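Long-range contact in beta-N-acetylglucosaminidase-like protein Glycoside hydrolase family 20 (Flavobacterium johnsoniae, PDB 6YHH), which probably hydrolyses terminal N-acetylglucosamine residues from chitin-derived oligosaccharides, as a beta-N-acetylhexosaminidase of glycoside hydrolase family 20: residues Val163-Met175 / Ser493-His505. Sequence-based numbering, arbitrary orientation.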
loop_
_atom_site.group_PDB
_atom_site.type_symbol
_atom_site.label_atom_id
_atom_site.label_comp_id
_atom_site.label_asym_id
_atom_site.label_seq_id
_atom_site.Cartn_x
_atom_site.Cartn_y
_atom_site.Cartn_z
ATOM N N VAL A 163 9.837 0.069 2.410
ATOM C CA VAL A 163 11.065 0.795 2.739
ATOM C C VAL A 163 10.900 2.261 2.311
ATOM O O VAL A 163 11.196 3.190 3.098
ATOM C CB VAL A 163 12.265 0.141 2.022
ATOM C CG1 VAL A 163 13.518 0.999 2.198
ATOM C CG2 VAL A 163 12.488 -1.275 2.530
ATOM N N LYS A 164 10.409 2.494 1.090
ATOM C CA LYS A 164 10.260 3.835 0.580
ATOM C C LYS A 164 9.317 4.679 1.443
ATOM O O LYS A 164 9.662 5.809 1.826
ATOM C CB LYS A 164 9.813 3.867 -0.876
ATOM C CG LYS A 164 10.876 3.448 -1.871
ATOM C CD LYS A 164 10.355 3.500 -3.274
ATOM C CE LYS A 164 11.433 3.283 -4.288
ATOM N NZ LYS A 164 10.986 3.530 -5.720
ATOM N N ARG A 165 8.135 4.163 1.775
ATOM C CA ARG A 165 7.220 5.031 2.513
ATOM C C ARG A 165 7.762 5.286 3.900
ATOM O O ARG A 165 7.462 6.353 4.545
ATOM C CB ARG A 165 5.801 4.514 2.570
ATOM C CG ARG A 165 5.573 3.184 3.266
ATOM C CD ARG A 165 4.133 2.738 3.188
ATOM N NE ARG A 165 3.871 1.513 3.909
ATOM C CZ ARG A 165 3.728 0.293 3.364
ATOM N NH1 ARG A 165 3.532 -0.756 4.112
ATOM N NH2 ARG A 165 3.808 0.140 2.035
ATOM N N ASN A 166 8.435 4.311 4.484
ATOM C CA ASN A 166 9.011 4.551 5.810
ATOM C C ASN A 166 10.144 5.607 5.773
ATOM O O ASN A 166 10.298 6.329 6.725
ATOM C CB ASN A 166 9.392 3.226 6.450
ATOM C CG ASN A 166 8.182 2.586 7.100
ATOM O OD1 ASN A 166 7.377 1.809 6.454
ATOM N ND2 ASN A 166 7.985 2.933 8.326
ATOM N N LEU A 167 10.910 5.661 4.697
ATOM C CA LEU A 167 11.880 6.716 4.530
ATOM C C LEU A 167 11.142 8.050 4.483
ATOM O O LEU A 167 11.596 9.039 5.105
ATOM C CB LEU A 167 12.701 6.499 3.239
ATOM C CG LEU A 167 13.724 5.395 3.401
ATOM C CD1 LEU A 167 14.313 4.933 2.032
ATOM C CD2 LEU A 167 14.826 5.749 4.385
ATOM N N ASP A 168 9.985 8.140 3.794
ATOM C CA ASP A 168 9.217 9.403 3.838
ATOM C C ASP A 168 8.785 9.734 5.261
ATOM O O ASP A 168 8.816 10.919 5.647
ATOM C CB ASP A 168 8.006 9.326 2.916
ATOM C CG ASP A 168 8.407 9.358 1.430
ATOM O OD1 ASP A 168 9.043 10.375 1.046
ATOM O OD2 ASP A 168 8.071 8.450 0.709
ATOM N N ALA A 169 8.357 8.728 6.019
ATOM C CA ALA A 169 7.881 8.973 7.380
ATOM C C ALA A 169 9.070 9.496 8.259
ATOM O O ALA A 169 8.896 10.369 9.156
ATOM C CB ALA A 169 7.261 7.755 8.003
ATOM N N LEU A 170 10.228 8.885 8.077
ATOM C CA LEU A 170 11.458 9.293 8.825
ATOM C C LEU A 170 11.726 10.796 8.533
ATOM O O LEU A 170 11.849 11.571 9.456
ATOM C CB LEU A 170 12.704 8.494 8.444
ATOM C CG LEU A 170 12.751 7.056 8.979
ATOM C CD1 LEU A 170 14.128 6.471 8.692
ATOM C CD2 LEU A 170 12.307 6.775 10.346
ATOM N N ALA A 171 11.677 11.166 7.269
ATOM C CA ALA A 171 11.872 12.597 6.968
ATOM C C ALA A 171 10.834 13.469 7.592
ATOM O O ALA A 171 11.129 14.553 8.063
ATOM C CB ALA A 171 12.028 12.835 5.467
ATOM N N ALA A 172 9.584 13.028 7.571
ATOM C CA ALA A 172 8.499 13.782 8.146
ATOM C C ALA A 172 8.699 14.057 9.606
ATOM O O ALA A 172 8.233 15.114 10.149
ATOM C CB ALA A 172 7.200 13.016 7.930
ATOM N N MET A 173 9.407 13.147 10.269
ATOM C CA MET A 173 9.699 13.256 11.730
ATOM C C MET A 173 11.119 13.766 11.982
ATOM O O MET A 173 11.611 13.670 13.113
ATOM C CB MET A 173 9.508 11.919 12.382
ATOM C CG MET A 173 8.073 11.371 12.285
ATOM S SD MET A 173 6.754 12.570 12.649
ATOM C CE MET A 173 7.396 13.089 14.268
ATOM N N LYS A 174 11.810 14.236 10.953
ATOM C CA LYS A 174 13.200 14.724 11.057
ATOM C C LYS A 174 14.202 13.687 11.494
ATOM O O LYS A 174 15.225 13.995 12.125
ATOM C CB LYS A 174 13.279 15.969 11.920
ATOM C CG LYS A 174 12.421 17.076 11.430
ATOM C CD LYS A 174 12.662 18.375 12.216
ATOM C CE LYS A 174 11.736 19.500 11.786
ATOM N NZ LYS A 174 10.410 19.373 12.441
ATOM N N MET A 175 13.897 12.400 11.212
ATOM C CA MET A 175 14.842 11.333 11.463
ATOM C C MET A 175 15.786 11.154 10.275
ATOM O O MET A 175 15.355 11.331 9.145
ATOM C CB MET A 175 14.086 10.036 11.787
ATOM C CG MET A 175 13.299 10.199 13.031
ATOM S SD MET A 175 12.255 8.710 13.359
ATOM C CE MET A 175 13.492 7.452 13.754
ATOM N N SER A 493 -2.511 14.258 15.466
ATOM C CA SER A 493 -2.483 14.839 14.132
ATOM C C SER A 493 -1.233 14.462 13.344
ATOM O O SER A 493 -1.301 14.303 12.130
ATOM C CB SER A 493 -2.635 16.374 14.165
ATOM O OG SER A 493 -1.576 16.963 14.853
ATOM N N VAL A 494 -0.116 14.293 14.022
ATOM C CA VAL A 494 1.109 13.815 13.375
ATOM C C VAL A 494 0.852 12.431 12.756
ATOM O O VAL A 494 1.207 12.196 11.579
ATOM C CB VAL A 494 2.242 13.759 14.434
ATOM C CG1 VAL A 494 3.485 13.119 13.856
ATOM C CG2 VAL A 494 2.610 15.161 14.940
ATOM N N SER A 495 0.233 11.551 13.521
ATOM C CA SER A 495 -0.042 10.205 13.040
ATOM C C SER A 495 -1.006 10.212 11.833
ATOM O O SER A 495 -0.789 9.517 10.831
ATOM C CB SER A 495 -0.647 9.387 14.175
ATOM O OG SER A 495 -0.882 8.026 13.754
ATOM N N PHE A 496 -2.058 11.028 11.929
ATOM C CA PHE A 496 -2.980 11.222 10.824
ATOM C C PHE A 496 -2.296 11.707 9.567
ATOM O O PHE A 496 -2.467 11.107 8.487
ATOM C CB PHE A 496 -4.033 12.169 11.312
ATOM C CG PHE A 496 -4.708 13.037 10.286
ATOM C CD1 PHE A 496 -5.373 12.499 9.228
ATOM C CD2 PHE A 496 -4.840 14.397 10.512
ATOM C CE1 PHE A 496 -6.001 13.284 8.308
ATOM C CE2 PHE A 496 -5.517 15.248 9.616
ATOM C CZ PHE A 496 -6.146 14.666 8.518
ATOM N N ARG A 497 -1.460 12.740 9.673
ATOM C CA ARG A 497 -0.830 13.306 8.475
ATOM C C ARG A 497 0.189 12.401 7.812
ATOM O O ARG A 497 0.484 12.537 6.636
ATOM C CB ARG A 497 -0.331 14.716 8.744
ATOM C CG ARG A 497 -1.460 15.718 8.959
ATOM C CD ARG A 497 -2.418 15.848 7.752
ATOM N NE ARG A 497 -3.348 16.990 7.966
ATOM C CZ ARG A 497 -4.363 17.244 7.147
ATOM N NH1 ARG A 497 -4.568 16.472 6.075
ATOM N NH2 ARG A 497 -5.221 18.231 7.408
ATOM N N LEU A 498 0.736 11.418 8.562
ATOM C CA LEU A 498 1.609 10.451 7.927
ATOM C C LEU A 498 0.867 9.629 6.861
ATOM O O LEU A 498 1.530 9.071 5.957
ATOM C CB LEU A 498 2.277 9.522 8.968
ATOM C CG LEU A 498 3.248 10.095 9.961
ATOM C CD1 LEU A 498 3.585 9.058 11.018
ATOM C CD2 LEU A 498 4.523 10.524 9.239
ATOM N N GLU A 499 -0.464 9.578 6.916
ATOM C CA GLU A 499 -1.184 8.751 5.942
ATOM C C GLU A 499 -1.009 9.227 4.533
ATOM O O GLU A 499 -1.101 8.438 3.584
ATOM C CB GLU A 499 -2.668 8.680 6.245
ATOM C CG GLU A 499 -3.054 7.894 7.500
ATOM C CD GLU A 499 -4.510 7.582 7.545
ATOM O OE1 GLU A 499 -5.302 8.516 7.539
ATOM O OE2 GLU A 499 -4.803 6.361 7.433
ATOM N N GLU A 500 -0.734 10.526 4.352
ATOM C CA GLU A 500 -0.501 11.011 3.010
ATOM C C GLU A 500 0.747 10.463 2.361
ATOM O O GLU A 500 0.887 10.582 1.160
ATOM C CB GLU A 500 -0.490 12.554 2.969
ATOM C CG GLU A 500 0.803 13.145 3.513
ATOM C CD GLU A 500 0.747 14.633 3.868
ATOM O OE1 GLU A 500 -0.361 15.214 3.899
ATOM O OE2 GLU A 500 1.852 15.151 4.170
ATOM N N LEU A 501 1.633 9.894 3.153
ATOM C CA LEU A 501 2.862 9.319 2.655
ATOM C C LEU A 501 2.691 7.787 2.424
ATOM O O LEU A 501 3.646 7.093 2.089
ATOM C CB LEU A 501 3.965 9.538 3.722
ATOM C CG LEU A 501 4.192 11.008 4.062
ATOM C CD1 LEU A 501 5.193 11.148 5.219
ATOM C CD2 LEU A 501 4.559 11.839 2.862
ATOM N N GLY A 502 1.473 7.287 2.540
ATOM C CA GLY A 502 1.171 5.874 2.300
ATOM C C GLY A 502 1.243 5.001 3.519
ATOM O O GLY A 502 1.003 3.785 3.442
ATOM N N LEU A 503 1.571 5.568 4.672
ATOM C CA LEU A 503 1.706 4.716 5.866
ATOM C C LEU A 503 0.387 4.053 6.212
ATOM O O LEU A 503 -0.699 4.644 6.106
ATOM C CB LEU A 503 2.245 5.549 7.101
ATOM C CG LEU A 503 3.775 5.750 7.179
ATOM C CD1 LEU A 503 4.701 4.616 6.955
ATOM C CD2 LEU A 503 4.166 6.632 5.999
ATOM N N THR A 504 0.427 2.798 6.621
ATOM C CA THR A 504 -0.770 1.945 6.645
ATOM C C THR A 504 -1.241 1.709 8.046
ATOM O O THR A 504 -2.112 0.878 8.272
ATOM C CB THR A 504 -0.510 0.548 6.066
ATOM O OG1 THR A 504 0.392 -0.217 6.898
ATOM C CG2 THR A 504 0.105 0.594 4.659
ATOM N N HIS A 505 -0.668 2.408 9.020
ATOM C CA HIS A 505 -0.968 2.079 10.426
ATOM C C HIS A 505 -2.465 2.113 10.792
ATOM O O HIS A 505 -2.958 1.250 11.505
ATOM C CB HIS A 505 -0.159 2.922 11.395
ATOM C CG HIS A 505 -0.219 4.384 11.135
ATOM N ND1 HIS A 505 0.182 4.934 9.939
ATOM C CD2 HIS A 505 -0.580 5.425 11.928
ATOM C CE1 HIS A 505 -0.012 6.237 9.977
ATOM N NE2 HIS A 505 -0.401 6.569 11.204
HETATM O O HOH W 1 2.743 -1.618 6.819
HETATM O O HOH W 2 5.456 7.673 0.175
#
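Ala169 and Ala172, one turn apart on helix 160-172, meet a small cluster of leucines from the chain that runs out of helix 484-497. Leu498 reaches both methyls with a single branch, its CD2 lying 3.9 Å from Ala172 CB. Leu501 CD1 lies next to it against the same methyl and also rests on the backbone at Asp168 O, 3.7 Å away. Leu503 sets CD2 against Arg165 O at 3.6 Å and against Ala169 CB. Short alanine side chains let the two backbones come close here. Met173 has just left the helix; the bend at chi2 (-45°) carries SD over to Val494, 3.5 Å from Val494 CG1, and the bend at chi3 (-53°) folds CE in beside the same methyl.

The other side of the contact is looser and wetter. No direct hydrogen bond joins the two segments; two waters do so instead. One receives a bond from Arg165 NH1 at the guanidinium edge and pairs with Thr504 OG1, while the second donates to both Asp168 OD2 and Leu501 O. With CG lodged between the backbone N and the carbonyl carbon (chi1 62°), the Arg165 chain then runs extended to NE past Gly502, CD 3.3 Å from Gly502 O, and Thr504 CG2 sits over one face of the guanidinium, toward its rim, 3.5 Å above the plane. Asp461 and Asp161 take NE and NH2 in salt bridges; Asp168 is held by Arg223 and Tyr219.

The contact fastens the helix of the beta-alpha-beta unit formed with strands 146-152 and 177-184 of the catalytic TIM barrel to the last turn of helix 484-497 and the chain that follows it through apolar packing, while its charged groups find direct partners elsewhere in the chain and bridge this interface through water.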